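Local coordinates for endo-1,4-beta-xylanase (PDB 3KST), which probably hydrolyses O-glycosidic bonds in xylan-type polysaccharides, as a calcium-containing member of glycoside hydrolase family 43, at residues A[21-27]-A[265-270]; A[90-96]-A[159-164]. All blocks are in the same frame, centred on the assembly; numbering follows the deposited sequence.

Interaction 1. Residues A[21-27]-A[265-270]; sequences YLPIADP and IFHAHW
Residues 21-27 run as an extended loop past strand 262-268 and turn into the centre of the family 43 β-propeller, delivering the predicted catalytic base, Asp-26. At the outer end, the Tyr-21 ring (chi1 m) meets Trp-270 (chi1 t): CE1 of Tyr-21 lies 3.3 Å from CH2 of Trp-270, and the ring of Tyr-21 and the six-membered ring of Trp-270 are 4.5 Å apart between centroids, with planes oblique at 52°. Leu-22 brings CD2 to 4.4 Å from CD1 of Ile-265. An inverse gamma turn centred on Pro-23, closed by Ile-24 N to Leu-22 O at 2.8 Å, redirects the chain. Ala-25 comes level with His-267, their CA atoms 5.3 Å apart, and its CA lies 3.8 Å from His-267 ND1. At Asp-26 the chain turns a corner with left-handed backbone angles (phi/psi 46/45), and Asp-26 N donates a nearly linear hydrogen bond to His-267 ND1 at 3.0 Å. His-267 (chi1 p) thus receives the backbone NH of the Asp-26 corner at its ring edge, while the Asp-26 carboxylate is hydrogen-bonded by OD2 to Thr-41. Pro-27 packs CB against Ile-265 CG1 (3.7 Å) and CG against Phe-266 CA (3.5 Å). Strand 262-268 lies between strands 250-256 and 279-287; Leu-22 pairs through its backbone with Ser-280, and Ala-25 with Thr-41 of strand 35-41, so the loop bridges two propeller blades.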
ATOM      1  N   TYR A  21      14.674 -11.218  -6.770  1.00 14.70           N
ATOM      2  CA  TYR A  21      13.959 -10.210  -5.979  1.00 14.49           C
ATOM      3  C   TYR A  21      12.554 -10.110  -6.506  1.00 14.13           C
ATOM      4  O   TYR A  21      12.268 -10.637  -7.570  1.00 15.00           O
ATOM      5  CB  TYR A  21      14.618  -8.844  -6.161  1.00 16.30           C
ATOM      6  CG  TYR A  21      16.058  -8.875  -5.872  1.00 18.68           C
ATOM      7  CD1 TYR A  21      16.975  -9.179  -6.881  1.00 20.41           C
ATOM      8  CD2 TYR A  21      16.537  -8.671  -4.561  1.00 21.56           C
ATOM      9  CE1 TYR A  21      18.329  -9.275  -6.601  1.00 23.25           C
ATOM     10  CE2 TYR A  21      17.893  -8.756  -4.279  1.00 23.43           C
ATOM     11  CZ  TYR A  21      18.787  -9.045  -5.301  1.00 23.84           C
ATOM     12  OH  TYR A  21      20.128  -9.104  -5.032  1.00 25.70           O
ATOM     13  N   LEU A  22      11.683  -9.441  -5.765  1.00 13.40           N
ATOM     14  CA  LEU A  22      10.340  -9.094  -6.267  1.00 12.91           C
ATOM     15  C   LEU A  22      10.492  -7.593  -6.594  1.00 12.27           C
ATOM     16  O   LEU A  22      10.438  -6.743  -5.687  1.00 12.68           O
ATOM     17  CB  LEU A  22       9.260  -9.402  -5.235  1.00 13.63           C
ATOM     18  CG  LEU A  22       7.864  -8.999  -5.706  1.00 13.60           C
ATOM     19  CD1 LEU A  22       7.543  -9.587  -7.090  1.00 13.46           C
ATOM     20  CD2 LEU A  22       6.819  -9.389  -4.688  1.00 14.69           C
ATOM     21  N   PRO A  23      10.675  -7.259  -7.889  1.00 11.52           N
ATOM     22  CA  PRO A  23      11.140  -5.940  -8.253  1.00 10.69           C
ATOM     23  C   PRO A  23      10.098  -4.821  -8.283  1.00  9.44           C
ATOM     24  O   PRO A  23       9.921  -4.158  -9.317  1.00  8.98           O
ATOM     25  CB  PRO A  23      11.772  -6.205  -9.623  1.00 10.70           C
ATOM     26  CG  PRO A  23      10.877  -7.194 -10.222  1.00 11.29           C
ATOM     27  CD  PRO A  23      10.460  -8.094  -9.106  1.00 11.47           C
ATOM     28  N   ILE A  24       9.454  -4.582  -7.148  1.00  8.73           N
ATOM     29  CA  ILE A  24       8.461  -3.480  -7.006  1.00  8.92           C
ATOM     30  C   ILE A  24       8.694  -2.704  -5.707  1.00  9.39           C
ATOM     31  O   ILE A  24       9.289  -3.227  -4.745  1.00  8.42           O
ATOM     32  CB  ILE A  24       6.985  -3.984  -7.001  1.00  9.55           C
ATOM     33  CG1 ILE A  24       6.733  -5.006  -5.857  1.00  9.66           C
ATOM     34  CG2 ILE A  24       6.621  -4.616  -8.359  1.00  8.79           C
ATOM     35  CD1 ILE A  24       5.325  -5.595  -5.786  1.00 10.39           C
ATOM     36  N   ALA A  25       8.216  -1.458  -5.709  1.00  8.98           N
ATOM     37  CA  ALA A  25       8.154  -0.613  -4.521  1.00  8.80           C
ATOM     38  C   ALA A  25       6.664  -0.497  -4.140  1.00  9.55           C
ATOM     39  O   ALA A  25       5.771  -0.932  -4.878  1.00  9.56           O
ATOM     40  CB  ALA A  25       8.759   0.763  -4.793  1.00 10.09           C
ATOM     41  N   ASP A  26       6.421   0.092  -2.981  1.00  8.68           N
ATOM     42  CA  ASP A  26       5.072   0.376  -2.462  1.00  8.20           C
ATOM     43  C   ASP A  26       4.112  -0.824  -2.599  1.00  8.28           C
ATOM     44  O   ASP A  26       2.968  -0.658  -3.097  1.00  8.44           O
ATOM     45  CB  ASP A  26       4.537   1.590  -3.243  1.00  8.06           C
ATOM     46  CG  ASP A  26       5.508   2.784  -3.261  1.00  8.46           C
ATOM     47  OD1 ASP A  26       6.231   3.040  -2.247  1.00  5.28           O
ATOM     48  OD2 ASP A  26       5.526   3.510  -4.282  1.00  8.86           O
ATOM     49  N   PRO A  27       4.589  -2.046  -2.241  1.00  7.35           N
ATOM     50  CA  PRO A  27       3.812  -3.242  -2.490  1.00  7.67           C
ATOM     51  C   PRO A  27       2.470  -3.406  -1.778  1.00  7.78           C
ATOM     52  O   PRO A  27       2.252  -2.900  -0.662  1.00  7.18           O
ATOM     53  CB  PRO A  27       4.793  -4.371  -2.070  1.00  7.13           C
ATOM     54  CG  PRO A  27       5.514  -3.755  -0.941  1.00  6.76           C
ATOM     55  CD  PRO A  27       5.832  -2.412  -1.530  1.00  6.79           C
ATOM     56  N   ILE A 265       3.875  -7.057   3.719  1.00 10.40           N
ATOM     57  CA  ILE A 265       4.780  -6.920   2.566  1.00 10.66           C
ATOM     58  C   ILE A 265       5.283  -5.481   2.571  1.00 10.94           C
ATOM     59  O   ILE A 265       4.518  -4.568   2.886  1.00 11.09           O
ATOM     60  CB  ILE A 265       4.107  -7.328   1.218  1.00 11.65           C
ATOM     61  CG1 ILE A 265       5.130  -7.387   0.084  1.00  9.52           C
ATOM     62  CG2 ILE A 265       2.928  -6.425   0.847  1.00 10.03           C
ATOM     63  CD1 ILE A 265       4.517  -7.989  -1.204  1.00 11.10           C
ATOM     64  N   PHE A 266       6.541  -5.274   2.218  1.00 10.96           N
ATOM     65  CA  PHE A 266       7.137  -3.935   2.210  1.00 10.36           C
ATOM     66  C   PHE A 266       8.342  -3.911   1.279  1.00  9.71           C
ATOM     67  O   PHE A 266       8.847  -4.964   0.921  1.00  9.84           O
ATOM     68  CB  PHE A 266       7.584  -3.506   3.628  1.00 11.06           C
ATOM     69  CG  PHE A 266       8.635  -4.407   4.235  1.00 12.60           C
ATOM     70  CD1 PHE A 266       8.261  -5.571   4.898  1.00 12.99           C
ATOM     71  CD2 PHE A 266       9.994  -4.118   4.098  1.00 12.69           C
ATOM     72  CE1 PHE A 266       9.226  -6.435   5.438  1.00 14.92           C
ATOM     73  CE2 PHE A 266      10.990  -4.960   4.646  1.00 14.64           C
ATOM     74  CZ  PHE A 266      10.595  -6.132   5.328  1.00 14.17           C
ATOM     75  N   HIS A 267       8.762  -2.712   0.897  1.00  9.18           N
ATOM     76  CA  HIS A 267       9.957  -2.535   0.079  1.00  9.50           C
ATOM     77  C   HIS A 267      11.156  -2.132   0.932  1.00  9.63           C
ATOM     78  O   HIS A 267      11.039  -1.771   2.112  1.00  9.66           O
ATOM     79  CB  HIS A 267       9.745  -1.560  -1.089  1.00 10.14           C
ATOM     80  CG  HIS A 267       9.666  -0.124  -0.693  1.00 10.57           C
ATOM     81  ND1 HIS A 267       8.564   0.655  -0.971  1.00 11.34           N
ATOM     82  CD2 HIS A 267      10.541   0.686  -0.047  1.00  9.19           C
ATOM     83  CE1 HIS A 267       8.768   1.880  -0.522  1.00 10.82           C
ATOM     84  NE2 HIS A 267       9.956   1.921   0.056  1.00 12.30           N
ATOM     85  N   ALA A 268      12.319  -2.166   0.304  1.00  9.50           N
ATOM     86  CA  ALA A 268      13.556  -1.695   0.903  1.00  9.27           C
ATOM     87  C   ALA A 268      14.453  -1.211  -0.235  1.00  9.27           C
ATOM     88  O   ALA A 268      14.204  -1.533  -1.399  1.00  8.73           O
ATOM     89  CB  ALA A 268      14.208  -2.813   1.662  1.00 10.19           C
ATOM     90  N   HIS A 269      15.471  -0.421   0.088  1.00  9.02           N
ATOM     91  CA  HIS A 269      16.459  -0.022  -0.913  1.00  9.93           C
ATOM     92  C   HIS A 269      17.132  -1.254  -1.533  1.00 10.04           C
ATOM     93  O   HIS A 269      17.103  -2.361  -0.938  1.00  9.95           O
ATOM     94  CB  HIS A 269      17.544   0.888  -0.327  1.00  9.40           C
ATOM     95  CG  HIS A 269      17.048   2.222   0.123  1.00 11.58           C
ATOM     96  ND1 HIS A 269      17.734   3.010   1.022  1.00 13.59           N
ATOM     97  CD2 HIS A 269      15.908   2.894  -0.174  1.00 13.97           C
ATOM     98  CE1 HIS A 269      17.056   4.126   1.233  1.00 12.85           C
ATOM     99  NE2 HIS A 269      15.939   4.081   0.521  1.00 12.98           N
ATOM    100  N   TRP A 270      17.656  -1.072  -2.745  1.00 10.51           N
ATOM    101  CA  TRP A 270      18.399  -2.125  -3.438  1.00 10.95           C
ATOM    102  C   TRP A 270      19.504  -2.700  -2.541  1.00 11.84           C
ATOM    103  O   TRP A 270      19.673  -3.910  -2.466  1.00 12.45           O
ATOM    104  CB  TRP A 270      18.966  -1.614  -4.755  1.00 11.43           C
ATOM    105  CG  TRP A 270      19.853  -2.569  -5.398  1.00 11.88           C
ATOM    106  CD1 TRP A 270      21.200  -2.486  -5.461  1.00 12.07           C
ATOM    107  CD2 TRP A 270      19.494  -3.827  -5.996  1.00 11.62           C
ATOM    108  NE1 TRP A 270      21.712  -3.578  -6.094  1.00 13.75           N
ATOM    109  CE2 TRP A 270      20.690  -4.426  -6.426  1.00 12.49           C
ATOM    110  CE3 TRP A 270      18.279  -4.494  -6.229  1.00 14.09           C
ATOM    111  CZ2 TRP A 270      20.721  -5.672  -7.068  1.00 11.33           C
ATOM    112  CZ3 TRP A 270      18.308  -5.723  -6.855  1.00 12.86           C
ATOM    113  CH2 TRP A 270      19.540  -6.293  -7.285  1.00 11.97           C
TER

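Interaction 2. Residues A[90-96]-A[159-164]; sequences KKKFYLF and MTDDLM
Two neighbouring blades of the family 43 β-propeller meet here, the middle strand of one presenting aromatic side chains to a turn that leaves a strand of the next. Residues 93-96 are extended, part of the strand that continues to 99, and alternation along it sends Tyr-94 and Phe-96 toward residues 159-164; Lys-90, in the preceding loop, also points that way. The facing segment contains a type I β turn from Thr-160 to Leu-163, closed by Leu-163 N to Thr-160 O at 3.1 Å, after which Leu-163 adopts left-handed backbone angles (63/19). OD1 of Asp-162 (chi1 p) accepts from Met-164 N at 3.1 Å, an Asx turn, and from Thr-160 OG1 at 2.7 Å. Backbones stay apart, with Tyr-94 CA 8.7 Å from Leu-163 CA, and side chains fill the gap. Leu-163 (chi1 m, chi2 t) is the central apolar residue. Its CD1 makes a CH-pi contact 4.2 Å from the Tyr-94 ring centroid, and its CB lies 4.2 Å from Phe-96 CZ. The Phe-96 ring edge also approaches the buried Leu-163 O, at 3.4 Å from CZ, and selenomethionine Met-159 adds a Met-aromatic contact, SE to Phe-96 CE2 3.7 Å. On the more exposed side, Lys-90 NZ donates to Asp-161 O at 2.8 Å, and a water joins Tyr-94 OH (2.7 Å) to Asp-162 O (2.6 Å). Strand 92-99 lies between strands 80-87 and 102-108, while Met-159 and Leu-163 rest on Pro-141 of strand 141-148 in the adjoining blade.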
ATOM      1  N   LYS A  90     -19.883  -5.129  -5.535  1.00 21.11           N
ATOM      2  CA  LYS A  90     -19.867  -4.911  -7.000  1.00 20.44           C
ATOM      3  C   LYS A  90     -19.505  -6.123  -7.864  1.00 19.84           C
ATOM      4  O   LYS A  90     -19.601  -6.029  -9.091  1.00 19.44           O
ATOM      5  CB  LYS A  90     -18.875  -3.796  -7.369  1.00 20.44           C
ATOM      6  CG  LYS A  90     -18.845  -2.576  -6.459  1.00 19.91           C
ATOM      7  CD  LYS A  90     -20.145  -1.846  -6.459  1.00 19.58           C
ATOM      8  CE  LYS A  90     -20.033  -0.561  -5.701  1.00 18.31           C
ATOM      9  NZ  LYS A  90     -21.288   0.172  -5.827  1.00 18.08           N
ATOM     10  N   LYS A  91     -19.046  -7.213  -7.237  1.00 19.74           N
ATOM     11  CA  LYS A  91     -18.557  -8.446  -7.915  1.00 19.24           C
ATOM     12  C   LYS A  91     -17.571  -8.174  -9.055  1.00 18.61           C
ATOM     13  O   LYS A  91     -17.720  -8.653 -10.192  1.00 18.30           O
ATOM     14  CB  LYS A  91     -19.711  -9.385  -8.308  1.00 20.07           C
ATOM     15  CG  LYS A  91     -20.451  -9.895  -7.079  1.00 20.71           C
ATOM     16  CD  LYS A  91     -21.480 -10.951  -7.439  1.00 23.45           C
ATOM     17  CE  LYS A  91     -22.068 -11.603  -6.200  1.00 24.47           C
ATOM     18  NZ  LYS A  91     -21.072 -12.394  -5.430  1.00 26.16           N
ATOM     19  N   LYS A  92     -16.547  -7.385  -8.701  1.00 17.24           N
ATOM     20  CA  LYS A  92     -15.543  -6.873  -9.631  1.00 16.06           C
ATOM     21  C   LYS A  92     -14.292  -6.413  -8.842  1.00 14.11           C
ATOM     22  O   LYS A  92     -14.395  -6.056  -7.661  1.00 12.61           O
ATOM     23  CB  LYS A  92     -16.166  -5.678 -10.364  1.00 17.13           C
ATOM     24  CG  LYS A  92     -15.531  -5.255 -11.666  1.00 17.87           C
ATOM     25  CD  LYS A  92     -16.308  -4.137 -12.390  1.00 20.48           C
ATOM     26  CE  LYS A  92     -17.750  -4.534 -12.768  1.00 21.77           C
ATOM     27  NZ  LYS A  92     -18.424  -3.465 -13.551  1.00 22.24           N
ATOM     28  N   PHE A  93     -13.145  -6.406  -9.515  1.00 13.12           N
ATOM     29  CA  PHE A  93     -11.879  -5.941  -8.923  1.00 12.51           C
ATOM     30  C   PHE A  93     -11.698  -4.429  -9.143  1.00 12.18           C
ATOM     31  O   PHE A  93     -11.963  -3.913 -10.228  1.00 12.52           O
ATOM     32  CB  PHE A  93     -10.690  -6.728  -9.488  1.00 12.66           C
ATOM     33  CG  PHE A  93     -10.787  -8.199  -9.221  1.00 11.42           C
ATOM     34  CD1 PHE A  93     -11.528  -9.023 -10.074  1.00 11.85           C
ATOM     35  CD2 PHE A  93     -10.182  -8.757  -8.092  1.00 10.82           C
ATOM     36  CE1 PHE A  93     -11.645 -10.382  -9.826  1.00 12.07           C
ATOM     37  CE2 PHE A  93     -10.314 -10.126  -7.829  1.00 12.99           C
ATOM     38  CZ  PHE A  93     -11.040 -10.931  -8.701  1.00 12.58           C
ATOM     39  N   TYR A  94     -11.240  -3.723  -8.109  1.00 12.76           N
ATOM     40  CA  TYR A  94     -10.953  -2.291  -8.168  1.00 11.88           C
ATOM     41  C   TYR A  94      -9.471  -2.054  -7.877  1.00 11.57           C
ATOM     42  O   TYR A  94      -8.952  -2.583  -6.890  1.00 10.29           O
ATOM     43  CB  TYR A  94     -11.833  -1.522  -7.166  1.00 12.47           C
ATOM     44  CG  TYR A  94     -13.282  -1.362  -7.642  1.00 13.47           C
ATOM     45  CD1 TYR A  94     -14.109  -2.479  -7.839  1.00 16.39           C
ATOM     46  CD2 TYR A  94     -13.824  -0.098  -7.928  1.00 14.17           C
ATOM     47  CE1 TYR A  94     -15.426  -2.335  -8.302  1.00 16.82           C
ATOM     48  CE2 TYR A  94     -15.163   0.048  -8.367  1.00 15.29           C
ATOM     49  CZ  TYR A  94     -15.952  -1.089  -8.535  1.00 17.51           C
ATOM     50  OH  TYR A  94     -17.244  -1.020  -8.983  1.00 17.90           O
ATOM     51  N   LEU A  95      -8.800  -1.326  -8.779  1.00 11.34           N
ATOM     52  CA  LEU A  95      -7.419  -0.903  -8.628  1.00 10.64           C
ATOM     53  C   LEU A  95      -7.409   0.600  -8.302  1.00 11.06           C
ATOM     54  O   LEU A  95      -7.832   1.411  -9.122  1.00 11.65           O
ATOM     55  CB  LEU A  95      -6.626  -1.151  -9.924  1.00 11.52           C
ATOM     56  CG  LEU A  95      -5.263  -0.484 -10.127  1.00 11.86           C
ATOM     57  CD1 LEU A  95      -4.358  -0.923  -9.015  1.00  9.75           C
ATOM     58  CD2 LEU A  95      -4.716  -0.753 -11.548  1.00 12.30           C
ATOM     59  N   PHE A  96      -6.907   0.948  -7.118  1.00  9.66           N
ATOM     60  CA  PHE A  96      -6.768   2.329  -6.672  1.00  8.96           C
ATOM     61  C   PHE A  96      -5.279   2.667  -6.778  1.00  8.51           C
ATOM     62  O   PHE A  96      -4.436   1.894  -6.353  1.00  8.70           O
ATOM     63  CB  PHE A  96      -7.284   2.496  -5.252  1.00  9.63           C
ATOM     64  CG  PHE A  96      -8.768   2.603  -5.185  1.00  8.74           C
ATOM     65  CD1 PHE A  96      -9.578   1.467  -5.272  1.00 10.70           C
ATOM     66  CD2 PHE A  96      -9.372   3.852  -5.129  1.00 10.93           C
ATOM     67  CE1 PHE A  96     -10.989   1.613  -5.245  1.00 10.64           C
ATOM     68  CE2 PHE A  96     -10.748   3.978  -5.098  1.00 11.46           C
ATOM     69  CZ  PHE A  96     -11.550   2.870  -5.155  1.00 11.71           C
HETATM   70  N   MSE A 159     -16.133   7.694   0.575  1.00 10.79           N
HETATM   71  CA  MSE A 159     -16.348   7.615  -0.876  1.00 10.96           C
HETATM   72  C   MSE A 159     -17.844   7.551  -1.173  1.00 12.04           C
HETATM   73  O   MSE A 159     -18.656   7.199  -0.311  1.00 13.21           O
HETATM   74  CB  MSE A 159     -15.695   6.370  -1.516  1.00 10.66           C
HETATM   75  CG  MSE A 159     -14.203   6.226  -1.286  1.00 11.73           C
HETATM   76 SE   MSE A 159     -13.329   5.268  -2.728  0.75 10.38          SE
HETATM   77  CE  MSE A 159     -13.276   6.702  -3.981  1.00 15.34           C
ATOM     78  N   THR A 160     -18.203   7.869  -2.416  1.00 12.54           N
ATOM     79  CA  THR A 160     -19.568   7.637  -2.882  1.00 13.38           C
ATOM     80  C   THR A 160     -19.796   6.105  -3.016  1.00 14.30           C
ATOM     81  O   THR A 160     -18.845   5.306  -2.913  1.00 13.70           O
ATOM     82  CB  THR A 160     -19.835   8.383  -4.200  1.00 12.70           C
ATOM     83  OG1 THR A 160     -18.853   8.013  -5.170  1.00 12.67           O
ATOM     84  CG2 THR A 160     -19.743   9.915  -3.998  1.00 13.38           C
ATOM     85  N   ASP A 161     -21.046   5.712  -3.279  1.00 14.68           N
ATOM     86  CA  ASP A 161     -21.438   4.295  -3.387  1.00 15.84           C
ATOM     87  C   ASP A 161     -20.698   3.585  -4.530  1.00 15.51           C
ATOM     88  O   ASP A 161     -20.362   2.418  -4.411  1.00 15.84           O
ATOM     89  CB  ASP A 161     -22.965   4.141  -3.646  1.00 16.82           C
ATOM     90  CG  ASP A 161     -23.858   4.683  -2.504  1.00 20.53           C
ATOM     91  OD1 ASP A 161     -23.500   4.598  -1.306  1.00 24.96           O
ATOM     92  OD2 ASP A 161     -24.978   5.170  -2.808  1.00 23.56           O
ATOM     93  N   ASP A 162     -20.442   4.305  -5.625  1.00 14.69           N
ATOM     94  CA  ASP A 162     -19.767   3.721  -6.809  1.00 14.49           C
ATOM     95  C   ASP A 162     -18.239   3.629  -6.674  1.00 13.39           C
ATOM     96  O   ASP A 162     -17.585   3.193  -7.622  1.00 13.46           O
ATOM     97  CB  ASP A 162     -20.176   4.440  -8.130  1.00 14.76           C
ATOM     98  CG  ASP A 162     -19.738   5.915  -8.216  1.00 16.20           C
ATOM     99  OD1 ASP A 162     -19.060   6.443  -7.328  1.00 16.98           O
ATOM    100  OD2 ASP A 162     -20.018   6.555  -9.257  1.00 20.10           O
ATOM    101  N   LEU A 163     -17.674   4.109  -5.556  1.00 12.05           N
ATOM    102  CA  LEU A 163     -16.212   4.084  -5.317  1.00 11.58           C
ATOM    103  C   LEU A 163     -15.363   4.918  -6.319  1.00 11.84           C
ATOM    104  O   LEU A 163     -14.111   4.732  -6.417  1.00 11.03           O
ATOM    105  CB  LEU A 163     -15.737   2.604  -5.255  1.00 11.15           C
ATOM    106  CG  LEU A 163     -16.497   1.579  -4.380  1.00  9.84           C
ATOM    107  CD1 LEU A 163     -15.842   0.185  -4.326  1.00 12.22           C
ATOM    108  CD2 LEU A 163     -16.643   2.107  -2.962  1.00 11.78           C
HETATM  109  N   MSE A 164     -16.028   5.863  -7.009  1.00 11.73           N
HETATM  110  CA  MSE A 164     -15.453   6.679  -8.062  0.50 12.03           C
HETATM  111  C   MSE A 164     -15.142   8.114  -7.580  1.00 11.62           C
HETATM  112  O   MSE A 164     -14.384   8.822  -8.203  1.00 12.13           O
HETATM  113  CB  MSE A 164     -16.469   6.700  -9.228  0.50 12.34           C
HETATM  114  CG  MSE A 164     -15.875   6.832 -10.597  0.50 12.55           C
HETATM  115 SE   MSE A 164     -15.138   5.158 -11.296  0.38 12.21          SE
HETATM  116  CE  MSE A 164     -14.993   4.126  -9.664  0.50 12.81           C
TER
HETATM  117  O   HOH W   1     -18.308   1.443  -9.456  1.00 11.90           O

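How the interactions relate
Interaction 2 is nested in the long loop closed by interaction 1, and the two lie on opposite sides of the chain's centre, with centres 26 Å apart and nearest atoms about 8 Å apart without touching. The calcium ion, bound by Glu-83 and His-251, lies near both. Interaction 1 holds the predicted proton acceptor and so probably forms part of the active site: the Asp-26 side chain is about 6 Å from the ion and about 6 Å from that of Asp-130, the predicted pKa modulator. Residues 90-96 and 159-164 lie farther out, although the Phe-96 side chain still comes within about 9 Å of the calcium and about 5 Å of the Glu-83 side chain.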